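Local coordinates for protein extracellular ligand-binding receptor (Rhodopseudomonas palustris, PDB 3SG0) that probably binds aromatic acids such as benzoyl-formic acid between its two lobes, as a solute-binding receptor for transport, at residues Asp70-Arg82 / Ser96-Ile108. Residues are numbered along the deposited sequence; the frame is centred on the assembly and turned at random.
With 173 (benzoyl-formic acid), chain B.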
loop_
_atom_site.group_PDB
_atom_site.type_symbol
_atom_site.label_atom_id
_atom_site.label_comp_id
_atom_site.label_asym_id
_atom_site.label_seq_id
_atom_site.Cartn_x
_atom_site.Cartn_y
_atom_site.Cartn_z
ATOM N N ASP A 70 3.558 2.470 -15.363
ATOM C CA ASP A 70 2.259 2.092 -15.919
ATOM C C ASP A 70 1.249 3.234 -15.945
ATOM O O ASP A 70 0.105 3.030 -16.336
ATOM C CB ASP A 70 1.662 0.861 -15.221
ATOM C CG ASP A 70 1.549 1.027 -13.723
ATOM O OD1 ASP A 70 1.045 2.075 -13.251
ATOM O OD2 ASP A 70 1.954 0.075 -13.012
ATOM N N GLU A 71 1.663 4.430 -15.533
ATOM C CA GLU A 71 0.838 5.627 -15.705
ATOM C C GLU A 71 -0.462 5.551 -14.909
ATOM O O GLU A 71 -1.408 6.278 -15.203
ATOM C CB GLU A 71 0.564 5.903 -17.191
ATOM C CG GLU A 71 1.848 6.148 -17.942
ATOM C CD GLU A 71 1.664 6.492 -19.404
ATOM O OE1 GLU A 71 0.510 6.589 -19.882
ATOM O OE2 GLU A 71 2.708 6.670 -20.069
ATOM N N SER A 72 -0.507 4.700 -13.885
ATOM C CA SER A 72 -1.745 4.473 -13.119
ATOM C C SER A 72 -2.843 3.848 -13.983
ATOM O O SER A 72 -4.025 3.991 -13.674
ATOM C CB SER A 72 -2.285 5.771 -12.488
ATOM O OG SER A 72 -1.299 6.477 -11.747
ATOM N N ASP A 73 -2.455 3.142 -15.042
ATOM C CA ASP A 73 -3.416 2.606 -15.994
ATOM C C ASP A 73 -3.355 1.084 -16.034
ATOM O O ASP A 73 -2.310 0.499 -16.313
ATOM C CB ASP A 73 -3.159 3.178 -17.387
ATOM C CG ASP A 73 -4.137 2.660 -18.409
ATOM O OD1 ASP A 73 -5.310 3.087 -18.364
ATOM O OD2 ASP A 73 -3.740 1.827 -19.247
ATOM N N PRO A 74 -4.490 0.424 -15.735
ATOM C CA PRO A 74 -4.460 -1.047 -15.714
ATOM C C PRO A 74 -4.035 -1.674 -17.041
ATOM O O PRO A 74 -3.334 -2.683 -17.043
ATOM C CB PRO A 74 -5.906 -1.430 -15.370
ATOM C CG PRO A 74 -6.458 -0.221 -14.654
ATOM C CD PRO A 74 -5.798 0.961 -15.317
ATOM N N THR A 75 -4.429 -1.084 -18.162
ATOM C CA THR A 75 -4.064 -1.642 -19.461
ATOM C C THR A 75 -2.550 -1.579 -19.667
ATOM O O THR A 75 -1.922 -2.537 -20.128
ATOM C CB THR A 75 -4.797 -0.912 -20.601
ATOM O OG1 THR A 75 -6.209 -1.111 -20.454
ATOM C CG2 THR A 75 -4.360 -1.444 -21.950
ATOM N N LYS A 76 -1.956 -0.443 -19.321
ATOM C CA LYS A 76 -0.521 -0.297 -19.462
ATOM C C LYS A 76 0.243 -1.208 -18.504
ATOM O O LYS A 76 1.287 -1.737 -18.857
ATOM C CB LYS A 76 -0.086 1.155 -19.274
ATOM C CG LYS A 76 1.360 1.398 -19.678
ATOM C CD LYS A 76 1.704 2.881 -19.785
ATOM C CE LYS A 76 3.126 3.090 -20.297
ATOM N NZ LYS A 76 3.304 2.637 -21.712
ATOM N N ALA A 77 -0.263 -1.377 -17.290
ATOM C CA ALA A 77 0.387 -2.279 -16.347
ATOM C C ALA A 77 0.388 -3.706 -16.888
ATOM O O ALA A 77 1.379 -4.416 -16.762
ATOM C CB ALA A 77 -0.287 -2.223 -14.982
ATOM N N ALA A 78 -0.728 -4.130 -17.473
ATOM C CA ALA A 78 -0.803 -5.469 -18.047
ATOM C C ALA A 78 0.181 -5.625 -19.203
ATOM O O ALA A 78 0.844 -6.657 -19.329
ATOM C CB ALA A 78 -2.236 -5.790 -18.484
ATOM N N GLN A 79 0.285 -4.596 -20.041
ATOM C CA GLN A 79 1.280 -4.597 -21.108
ATOM C C GLN A 79 2.702 -4.683 -20.558
ATOM O O GLN A 79 3.523 -5.456 -21.046
ATOM C CB GLN A 79 1.124 -3.357 -21.986
ATOM C CG GLN A 79 -0.171 -3.343 -22.777
ATOM C CD GLN A 79 -0.474 -1.998 -23.415
ATOM O OE1 GLN A 79 0.129 -0.982 -23.075
ATOM N NE2 GLN A 79 -1.424 -1.989 -24.344
ATOM N N ASN A 80 2.990 -3.880 -19.540
ATOM C CA ASN A 80 4.291 -3.928 -18.886
ATOM C C ASN A 80 4.598 -5.323 -18.361
ATOM O O ASN A 80 5.685 -5.852 -18.567
ATOM C CB ASN A 80 4.369 -2.933 -17.719
ATOM C CG ASN A 80 4.418 -1.482 -18.171
ATOM O OD1 ASN A 80 4.591 -1.183 -19.352
ATOM N ND2 ASN A 80 4.299 -0.571 -17.219
ATOM N N ALA A 81 3.634 -5.914 -17.667
ATOM C CA ALA A 81 3.828 -7.236 -17.084
ATOM C C ALA A 81 4.096 -8.271 -18.167
ATOM O O ALA A 81 4.999 -9.086 -18.040
ATOM C CB ALA A 81 2.614 -7.635 -16.271
ATOM N N ARG A 82 3.309 -8.244 -19.237
ATOM C CA ARG A 82 3.496 -9.226 -20.296
ATOM C C ARG A 82 4.859 -9.073 -20.958
ATOM O O ARG A 82 5.485 -10.071 -21.314
ATOM C CB ARG A 82 2.353 -9.185 -21.312
ATOM C CG ARG A 82 1.047 -9.716 -20.746
ATOM C CD ARG A 82 -0.010 -9.893 -21.822
ATOM N NE ARG A 82 -1.130 -10.681 -21.315
ATOM C CZ ARG A 82 -2.301 -10.176 -20.945
ATOM N NH1 ARG A 82 -2.527 -8.870 -21.037
ATOM N NH2 ARG A 82 -3.249 -10.985 -20.489
ATOM N N SER A 96 1.251 -3.531 -9.177
ATOM C CA SER A 96 1.574 -2.131 -9.374
ATOM C C SER A 96 1.422 -1.406 -8.031
ATOM O O SER A 96 1.479 -2.025 -6.960
ATOM C CB SER A 96 0.648 -1.558 -10.450
ATOM O OG SER A 96 0.896 -0.181 -10.697
ATOM N N SER A 97 1.233 -0.091 -8.103
ATOM C CA SER A 97 1.115 0.765 -6.930
ATOM C C SER A 97 -0.304 0.871 -6.402
ATOM O O SER A 97 -0.504 1.208 -5.233
ATOM C CB SER A 97 1.557 2.180 -7.289
ATOM O OG SER A 97 2.824 2.213 -7.922
ATOM N N LEU A 98 -1.274 0.652 -7.286
ATOM C CA LEU A 98 -2.686 0.893 -6.991
ATOM C C LEU A 98 -3.480 -0.380 -7.188
ATOM O O LEU A 98 -3.102 -1.237 -7.990
ATOM C CB LEU A 98 -3.276 1.962 -7.915
ATOM C CG LEU A 98 -2.449 3.211 -8.189
ATOM C CD1 LEU A 98 -3.223 4.176 -9.093
ATOM C CD2 LEU A 98 -2.035 3.888 -6.900
ATOM N N THR A 99 -4.599 -0.480 -6.489
ATOM C CA THR A 99 -5.436 -1.662 -6.554
ATOM C C THR A 99 -6.039 -1.923 -7.943
ATOM O O THR A 99 -5.903 -3.027 -8.465
ATOM C CB THR A 99 -6.512 -1.632 -5.453
ATOM O OG1 THR A 99 -5.881 -1.758 -4.174
ATOM C CG2 THR A 99 -7.493 -2.767 -5.629
ATOM N N PRO A 100 -6.705 -0.932 -8.563
ATOM C CA PRO A 100 -7.284 -1.204 -9.885
ATOM C C PRO A 100 -6.224 -1.607 -10.911
ATOM O O PRO A 100 -6.487 -2.395 -11.823
ATOM C CB PRO A 100 -7.933 0.139 -10.274
ATOM C CG PRO A 100 -7.297 1.171 -9.380
ATOM C CD PRO A 100 -6.989 0.443 -8.106
ATOM N N VAL A 101 -5.033 -1.047 -10.773
ATOM C CA VAL A 101 -3.949 -1.312 -11.706
ATOM C C VAL A 101 -3.361 -2.703 -11.477
ATOM O O VAL A 101 -2.942 -3.382 -12.419
ATOM C CB VAL A 101 -2.872 -0.213 -11.609
ATOM C CG1 VAL A 101 -1.779 -0.445 -12.612
ATOM C CG2 VAL A 101 -3.502 1.160 -11.814
ATOM N N SER A 102 -3.353 -3.137 -10.218
ATOM C CA SER A 102 -2.781 -4.430 -9.838
ATOM C C SER A 102 -3.685 -5.624 -10.103
ATOM O O SER A 102 -3.197 -6.725 -10.345
ATOM C CB SER A 102 -2.424 -4.427 -8.356
ATOM O OG SER A 102 -1.401 -3.489 -8.081
ATOM N N LEU A 103 -4.995 -5.428 -10.021
ATOM C CA LEU A 103 -5.922 -6.548 -10.147
ATOM C C LEU A 103 -5.702 -7.437 -11.378
ATOM O O LEU A 103 -5.649 -8.655 -11.240
ATOM C CB LEU A 103 -7.374 -6.067 -10.070
ATOM C CG LEU A 103 -7.906 -5.897 -8.651
ATOM C CD1 LEU A 103 -9.190 -5.073 -8.649
ATOM C CD2 LEU A 103 -8.120 -7.259 -7.995
ATOM N N PRO A 104 -5.556 -6.848 -12.575
ATOM C CA PRO A 104 -5.365 -7.694 -13.761
ATOM C C PRO A 104 -4.039 -8.443 -13.748
ATOM O O PRO A 104 -3.886 -9.411 -14.499
ATOM C CB PRO A 104 -5.400 -6.692 -14.924
ATOM C CG PRO A 104 -5.073 -5.359 -14.305
ATOM C CD PRO A 104 -5.681 -5.421 -12.925
ATOM N N LEU A 105 -3.085 -8.015 -12.931
ATOM C CA LEU A 105 -1.788 -8.675 -12.916
ATOM C C LEU A 105 -1.825 -10.042 -12.243
ATOM O O LEU A 105 -0.947 -10.873 -12.479
ATOM C CB LEU A 105 -0.735 -7.799 -12.241
ATOM C CG LEU A 105 -0.626 -6.380 -12.796
ATOM C CD1 LEU A 105 0.520 -5.658 -12.121
ATOM C CD2 LEU A 105 -0.456 -6.395 -14.317
ATOM N N ILE A 106 -2.816 -10.271 -11.388
ATOM C CA ILE A 106 -2.928 -11.551 -10.699
ATOM C C ILE A 106 -3.007 -12.694 -11.702
ATOM O O ILE A 106 -2.242 -13.660 -11.632
ATOM C CB ILE A 106 -4.170 -11.564 -9.793
ATOM C CG1 ILE A 106 -4.019 -10.528 -8.673
ATOM C CG2 ILE A 106 -4.435 -12.968 -9.244
ATOM C CD1 ILE A 106 -5.283 -10.314 -7.861
ATOM N N ASP A 107 -3.935 -12.597 -12.645
ATOM C CA ASP A 107 -4.107 -13.671 -13.613
ATOM C C ASP A 107 -2.895 -13.818 -14.514
ATOM O O ASP A 107 -2.521 -14.925 -14.904
ATOM C CB ASP A 107 -5.365 -13.449 -14.454
ATOM C CG ASP A 107 -6.641 -13.712 -13.671
ATOM O OD1 ASP A 107 -6.550 -14.088 -12.484
ATOM O OD2 ASP A 107 -7.732 -13.550 -14.249
ATOM N N ILE A 108 -2.292 -12.693 -14.866
ATOM C CA ILE A 108 -1.139 -12.702 -15.754
ATOM C C ILE A 108 0.064 -13.393 -15.089
ATOM O O ILE A 108 0.730 -14.238 -15.693
ATOM C CB ILE A 108 -0.798 -11.269 -16.201
ATOM C CG1 ILE A 108 -1.940 -10.700 -17.054
ATOM C CG2 ILE A 108 0.521 -11.242 -16.946
ATOM C CD1 ILE A 108 -1.801 -9.220 -17.360
HETATM O O1B 173 B . -4.258 0.194 -3.300
HETATM C C1 173 B . -4.439 1.300 -3.736
HETATM O O1A 173 B . -5.249 1.563 -4.834
HETATM C C2 173 B . -3.979 2.506 -2.963
HETATM O O2 173 B . -4.381 3.595 -3.244
HETATM C C1G 173 B . -2.961 2.282 -1.888
HETATM C C2D 173 B . -1.763 1.384 -2.177
HETATM C C2E 173 B . -0.737 1.124 -1.093
HETATM C C3 173 B . -0.931 1.759 0.283
HETATM C C1E 173 B . -2.154 2.657 0.546
HETATM C C1D 173 B . -3.177 2.934 -0.536
#
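Asp70 and Ser96 make the polar join between two helix-leading loops: Ser96 OG donates to Asp70 OD2 at 2.6 Å, meeting the carboxylate on its syn side, 22° out of plane. The serine hydroxyl reaches it by standing anti to its own backbone N (chi1 180°). OD2 also bonds Thr33, while OD1 bonds Ser35 and accepts from Ser72 N through its anti lone pair, forming an Asx turn, so the carboxylate is fixed in rotation. An asparagine here would keep a single acceptor oxygen and would probably cost either the Ser96 bond or the Asx turn to Ser72 N.

The rest is mainly van der Waals packing. The two methyls of Val101 divide between helix and turn, CG1 pressed tightly against Ala77 CB at 3.3 Å and CG2 reaching Ser72 O at 3.4 Å. The Pro74 ring rests its CG on Pro100 O (3.6 Å) and its CB near Pro104 CG. Further along, Leu105 CD2 meets Ala81 CB, and Ile108 CD1 touches Ala78 CB and lies over one face of the Arg82 guanidinium. The small alanines probably help the axes of 74-82 and 99-108 come within 8.1 Å, at a crossing angle of -37°.

At the pocket end, Thr99 grips the ligand carboxylate: its N donates almost straight to O1A, its OG1 to O1B, and Arg198 and Ala121 add further bonds. Helices 74-86 and 99-111 are successive, roughly parallel crossovers of the alternating beta-alpha lobe, joining strands 61-69 to 92-94 and 92-94 to 116-118, as in periplasmic binding proteins of this family; Leu105 touches Thr33 of strand 28-34.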